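Local coordinates for uncharacterized protein (Nostoc punctiforme, PDB 2R3S), which is a putative O-methyltransferase, probably transferring a methyl group from S-adenosylmethionine to a hydroxyl group of a small-molecule acceptor, at the interface of chains A and B. Coordinates in Å, arbitrary orientation; residue numbers count along the deposited sequence, not the author numbering. Chains: chain A/B, uncharacterized protein.

Contact 1: the interface of chains A and B. Residues chain A 20, 101-102, 106-107, 110; chain B 14, 17-18.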
loop_
_atom_site.group_PDB
_atom_site.type_symbol
_atom_site.label_atom_id
_atom_site.label_comp_id
_atom_site.label_asym_id
_atom_site.label_seq_id
_atom_site.Cartn_x
_atom_site.Cartn_y
_atom_site.Cartn_z
ATOM N N SER A 20 -4.138 2.538 0.874
ATOM C CA SER A 20 -5.205 1.590 0.560
ATOM C C SER A 20 -6.324 1.648 1.605
ATOM O O SER A 20 -7.503 1.700 1.261
ATOM C CB SER A 20 -4.686 0.134 0.458
ATOM O OG SER A 20 -3.692 -0.034 -0.545
ATOM N N LEU A 101 -11.263 -5.680 -5.564
ATOM C CA LEU A 101 -9.833 -5.384 -5.456
ATOM C C LEU A 101 -9.311 -5.442 -4.025
ATOM O O LEU A 101 -8.160 -5.804 -3.804
ATOM C CB LEU A 101 -9.490 -4.045 -6.105
ATOM C CG LEU A 101 -9.636 -3.960 -7.623
ATOM C CD1 LEU A 101 -9.483 -2.509 -8.014
ATOM C CD2 LEU A 101 -8.591 -4.847 -8.330
ATOM N N LEU A 102 -10.180 -5.127 -3.064
ATOM C CA LEU A 102 -9.857 -5.211 -1.651
ATOM C C LEU A 102 -10.640 -6.333 -0.967
ATOM O O LEU A 102 -10.763 -6.336 0.234
ATOM C CB LEU A 102 -10.100 -3.850 -0.934
ATOM C CG LEU A 102 -9.220 -2.689 -1.431
ATOM C CD1 LEU A 102 -9.341 -1.480 -0.550
ATOM C CD2 LEU A 102 -7.743 -3.093 -1.581
ATOM N N ILE A 106 -8.670 -11.719 -2.403
ATOM C CA ILE A 106 -7.536 -11.233 -3.208
ATOM C C ILE A 106 -6.374 -10.772 -2.311
ATOM O O ILE A 106 -5.250 -11.213 -2.497
ATOM C CB ILE A 106 -7.979 -10.101 -4.158
ATOM C CG1 ILE A 106 -8.961 -10.652 -5.198
ATOM C CG2 ILE A 106 -6.773 -9.485 -4.863
ATOM C CD1 ILE A 106 -8.364 -11.872 -6.016
ATOM N N THR A 107 -6.650 -9.909 -1.328
ATOM C CA THR A 107 -5.594 -9.291 -0.508
ATOM C C THR A 107 -4.834 -10.271 0.407
ATOM O O THR A 107 -3.674 -10.027 0.731
ATOM C CB THR A 107 -6.124 -8.107 0.374
ATOM O OG1 THR A 107 -6.993 -8.616 1.382
ATOM C CG2 THR A 107 -6.864 -7.030 -0.451
ATOM N N PHE A 110 -1.349 -11.514 -0.502
ATOM C CA PHE A 110 -0.264 -10.588 -0.202
ATOM C C PHE A 110 0.092 -10.513 1.274
ATOM O O PHE A 110 1.072 -9.890 1.620
ATOM C CB PHE A 110 -0.646 -9.207 -0.716
ATOM C CG PHE A 110 -0.643 -9.120 -2.188
ATOM C CD1 PHE A 110 -1.778 -9.417 -2.914
ATOM C CD2 PHE A 110 0.500 -8.738 -2.858
ATOM C CE1 PHE A 110 -1.763 -9.337 -4.286
ATOM C CE2 PHE A 110 0.513 -8.657 -4.237
ATOM C CZ PHE A 110 -0.613 -8.966 -4.941
ATOM N N VAL B 14 -5.610 2.098 -4.317
ATOM C CA VAL B 14 -6.311 0.885 -3.890
ATOM C C VAL B 14 -5.341 -0.282 -3.786
ATOM O O VAL B 14 -5.406 -1.051 -2.848
ATOM C CB VAL B 14 -7.507 0.515 -4.849
ATOM C CG1 VAL B 14 -8.027 -0.904 -4.597
ATOM C CG2 VAL B 14 -8.685 1.539 -4.724
ATOM N N TYR B 17 -1.210 -1.418 -1.131
ATOM C CA TYR B 17 -0.855 -2.399 -0.098
ATOM C C TYR B 17 0.102 -3.445 -0.682
ATOM O O TYR B 17 0.914 -4.030 0.033
ATOM C CB TYR B 17 -2.109 -3.088 0.490
ATOM C CG TYR B 17 -2.780 -4.048 -0.482
ATOM C CD1 TYR B 17 -3.720 -3.600 -1.400
ATOM C CD2 TYR B 17 -2.434 -5.403 -0.499
ATOM C CE1 TYR B 17 -4.282 -4.467 -2.320
ATOM C CE2 TYR B 17 -2.996 -6.271 -1.400
ATOM C CZ TYR B 17 -3.912 -5.804 -2.317
ATOM O OH TYR B 17 -4.440 -6.685 -3.228
ATOM N N GLN B 18 -0.016 -3.698 -1.979
ATOM C CA GLN B 18 0.846 -4.657 -2.629
ATOM C C GLN B 18 2.328 -4.255 -2.574
ATOM O O GLN B 18 3.170 -5.108 -2.511
ATOM C CB GLN B 18 0.386 -4.867 -4.064
ATOM C CG GLN B 18 -1.042 -5.438 -4.188
ATOM C CD GLN B 18 -1.453 -5.627 -5.628
ATOM O OE1 GLN B 18 -0.788 -5.143 -6.523
ATOM N NE2 GLN B 18 -2.569 -6.323 -5.857
HETATM O O HOH W 1 -5.969 -5.664 -5.117
#

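Contact 2: the interface of chains A and B. Residues chain A 23, 27, 95, 98, 101-102; chain B 10, 14.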
loop_
_atom_site.group_PDB
_atom_site.type_symbol
_atom_site.label_atom_id
_atom_site.label_comp_id
_atom_site.label_asym_id
_atom_site.label_seq_id
_atom_site.Cartn_x
_atom_site.Cartn_y
_atom_site.Cartn_z
ATOM N N ILE A 23 -8.243 5.067 1.267
ATOM C CA ILE A 23 -9.202 5.126 0.150
ATOM C C ILE A 23 -10.370 4.172 0.343
ATOM O O ILE A 23 -11.491 4.477 -0.052
ATOM C CB ILE A 23 -8.550 4.924 -1.254
ATOM C CG1 ILE A 23 -9.482 5.474 -2.345
ATOM C CG2 ILE A 23 -8.213 3.452 -1.518
ATOM C CD1 ILE A 23 -9.860 6.920 -2.170
ATOM N N VAL A 27 -14.261 5.528 0.504
ATOM C CA VAL A 27 -15.292 4.983 -0.372
ATOM C C VAL A 27 -16.466 4.407 0.413
ATOM O O VAL A 27 -17.638 4.678 0.092
ATOM C CB VAL A 27 -14.722 3.912 -1.349
ATOM C CG1 VAL A 27 -15.858 3.161 -1.997
ATOM C CG2 VAL A 27 -13.848 4.581 -2.409
ATOM N N GLY A 95 -15.900 3.474 -7.867
ATOM C CA GLY A 95 -15.471 3.243 -6.507
ATOM C C GLY A 95 -15.773 1.871 -5.935
ATOM O O GLY A 95 -15.050 1.426 -5.076
ATOM N N ILE A 98 -13.564 -1.738 -5.358
ATOM C CA ILE A 98 -12.900 -2.241 -4.143
ATOM C C ILE A 98 -13.564 -3.519 -3.600
ATOM O O ILE A 98 -12.950 -4.261 -2.837
ATOM C CB ILE A 98 -12.813 -1.180 -2.977
ATOM C CG1 ILE A 98 -14.210 -0.799 -2.442
ATOM C CG2 ILE A 98 -12.015 0.058 -3.400
ATOM C CD1 ILE A 98 -14.160 -0.046 -1.028
ATOM N N LEU A 101 -11.263 -5.680 -5.564
ATOM C CA LEU A 101 -9.833 -5.384 -5.456
ATOM C C LEU A 101 -9.311 -5.442 -4.025
ATOM O O LEU A 101 -8.160 -5.804 -3.804
ATOM C CB LEU A 101 -9.490 -4.045 -6.105
ATOM C CG LEU A 101 -9.636 -3.960 -7.623
ATOM C CD1 LEU A 101 -9.483 -2.509 -8.014
ATOM C CD2 LEU A 101 -8.591 -4.847 -8.330
ATOM N N LEU A 102 -10.180 -5.127 -3.064
ATOM C CA LEU A 102 -9.857 -5.211 -1.651
ATOM C C LEU A 102 -10.640 -6.333 -0.967
ATOM O O LEU A 102 -10.763 -6.336 0.234
ATOM C CB LEU A 102 -10.100 -3.850 -0.934
ATOM C CG LEU A 102 -9.220 -2.689 -1.431
ATOM C CD1 LEU A 102 -9.341 -1.480 -0.550
ATOM C CD2 LEU A 102 -7.743 -3.093 -1.581
ATOM N N PHE B 10 -6.796 6.578 -8.150
ATOM C CA PHE B 10 -7.689 5.672 -7.385
ATOM C C PHE B 10 -7.183 4.193 -7.377
ATOM O O PHE B 10 -6.894 3.598 -6.315
ATOM C CB PHE B 10 -9.121 5.744 -7.919
ATOM C CG PHE B 10 -10.034 4.661 -7.364
ATOM C CD1 PHE B 10 -10.300 4.592 -5.996
ATOM C CD2 PHE B 10 -10.651 3.745 -8.215
ATOM C CE1 PHE B 10 -11.150 3.638 -5.483
ATOM C CE2 PHE B 10 -11.503 2.779 -7.717
ATOM C CZ PHE B 10 -11.748 2.714 -6.349
ATOM N N VAL B 14 -5.610 2.098 -4.317
ATOM C CA VAL B 14 -6.311 0.885 -3.890
ATOM C C VAL B 14 -5.341 -0.282 -3.786
ATOM O O VAL B 14 -5.406 -1.051 -2.848
ATOM C CB VAL B 14 -7.507 0.515 -4.849
ATOM C CG1 VAL B 14 -8.027 -0.904 -4.597
ATOM C CG2 VAL B 14 -8.685 1.539 -4.724
#

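Contact 1: the interface of chains A and B
B:Tyr17, the first residue of helix 17-29, pushes its phenol ring into chain A between A:Leu102, A:Thr107 and A:Phe110. Its CG sits between the backbone N and the carbonyl carbon (chi1 71°), and this turns the ring across the boundary toward chain A. Packing is tight around the ring. Its CE2 edge meets one face of A:Phe110, planes 87° apart, with CE2 3.7 Å from CD1 of A:Phe110. The stiff beta-branched methyl CG2 of A:Thr107 stands over one face of the phenol, 3.7 Å from CZ of B:Tyr17, and CG of B:Gln18 lies over the other, so the ring is held between them. B:Gln18 also shares the face of A:Phe110 that the tyrosine edge meets, its extended chain carrying the amide along it, tilted 16° from the ring. Glutamine suits this position because its methylenes pack while its amide still bonds: NE2 reaches the phenol OH of B:Tyr17 at 3.2 Å, which should limit rotation of both groups. CD2 of A:Leu102 lies 3.7 Å from CG1 of B:Val14 and alongside CE1 of B:Tyr17, with CB of A:Leu101 on the same valine methyl.

Polar anchoring comes from A:Ser20, small enough to fit at the break between two helices of chain B. Its hydroxyl OG accepts from the backbone N of B:Tyr17 at 2.9 Å and donates to the backbone O of B:Val14, approaching from above that carbonyl's plane. Packing appears looser beyond the phenol oxygen, where CG2 of A:Ile106 stays 4.0 Å from OH of B:Tyr17. There water 1 lies 2.6 Å from that OH and 2.6 Å from the backbone O of A:Leu101, joining the chains.

Contact 2: the interface of chains A and B
Helix 8-14 of chain B meets helix 17-28 of chain A on one side and, on the other, the stretch of chain A formed by the 3-10 helix 95-97, helix 98-101 and the loop residue A:Leu102. B:Phe10 and B:Val14, one helical turn apart, both point into this groove. The ring of B:Phe10 extends with CG anti to the backbone N (chi1 169°), bringing its outer rim to chain A. A:Ile23 comes in at the edge, in the ring plane, with CG1 3.8 Å from CD1 of B:Phe10. At the far end CZ of B:Phe10 rests 3.8 Å from CA of A:Gly95, where the lack of a side chain lets the ring come close to the backbone. A:Val27 adds a more distant touch through CG2.

One face of the phenylalanine ring is covered from within its own chain by CG2 of B:Val14. That same methyl lies 3.8 Å from CG2 of A:Ile23 and 3.9 Å from CG2 of A:Ile98, while the other branch, CG1, faces A:Leu101 and A:Leu102. A branched valine thus fills two directions at once. A:Ile23 likewise divides its branches, CG1 to the ring edge and CG2 to the valine, whereas CG2 of A:Ile98 touches both residues, reaching CZ of B:Phe10 at 4.0 Å. With an alanine at B:Phe10, the space between A:Ile23 and A:Gly95 would probably be left unfilled and CG2 of B:Val14 would lose the ring face it packs on. B:Phe10, B:Val14 and A:Ile23 belong to the O-methyltransferase dimerisation segment, and by burying apolar surface of both chains the patch probably helps to hold the dimer together.

Contact 1 and contact 2 are neighbouring parts of one two-fold interface, the centres of their C-alpha atoms about 9 Å apart. They share A:Leu101, A:Leu102 and B:Val14, and helix 17-28 of chain A supplies residues to each: A:Ser20 to contact 1 and A:Ile23, about one turn further on, to contact 2. B:Val14 ties them together: its backbone oxygen serves the polar anchor of contact 1, its CG1 packs in both, and its CG2 belongs to contact 2. Symmetry repeats both with the chains exchanged, so the pairing combines directional bonds with apolar packing, consistent with the dimer expected of this O-methyltransferase family.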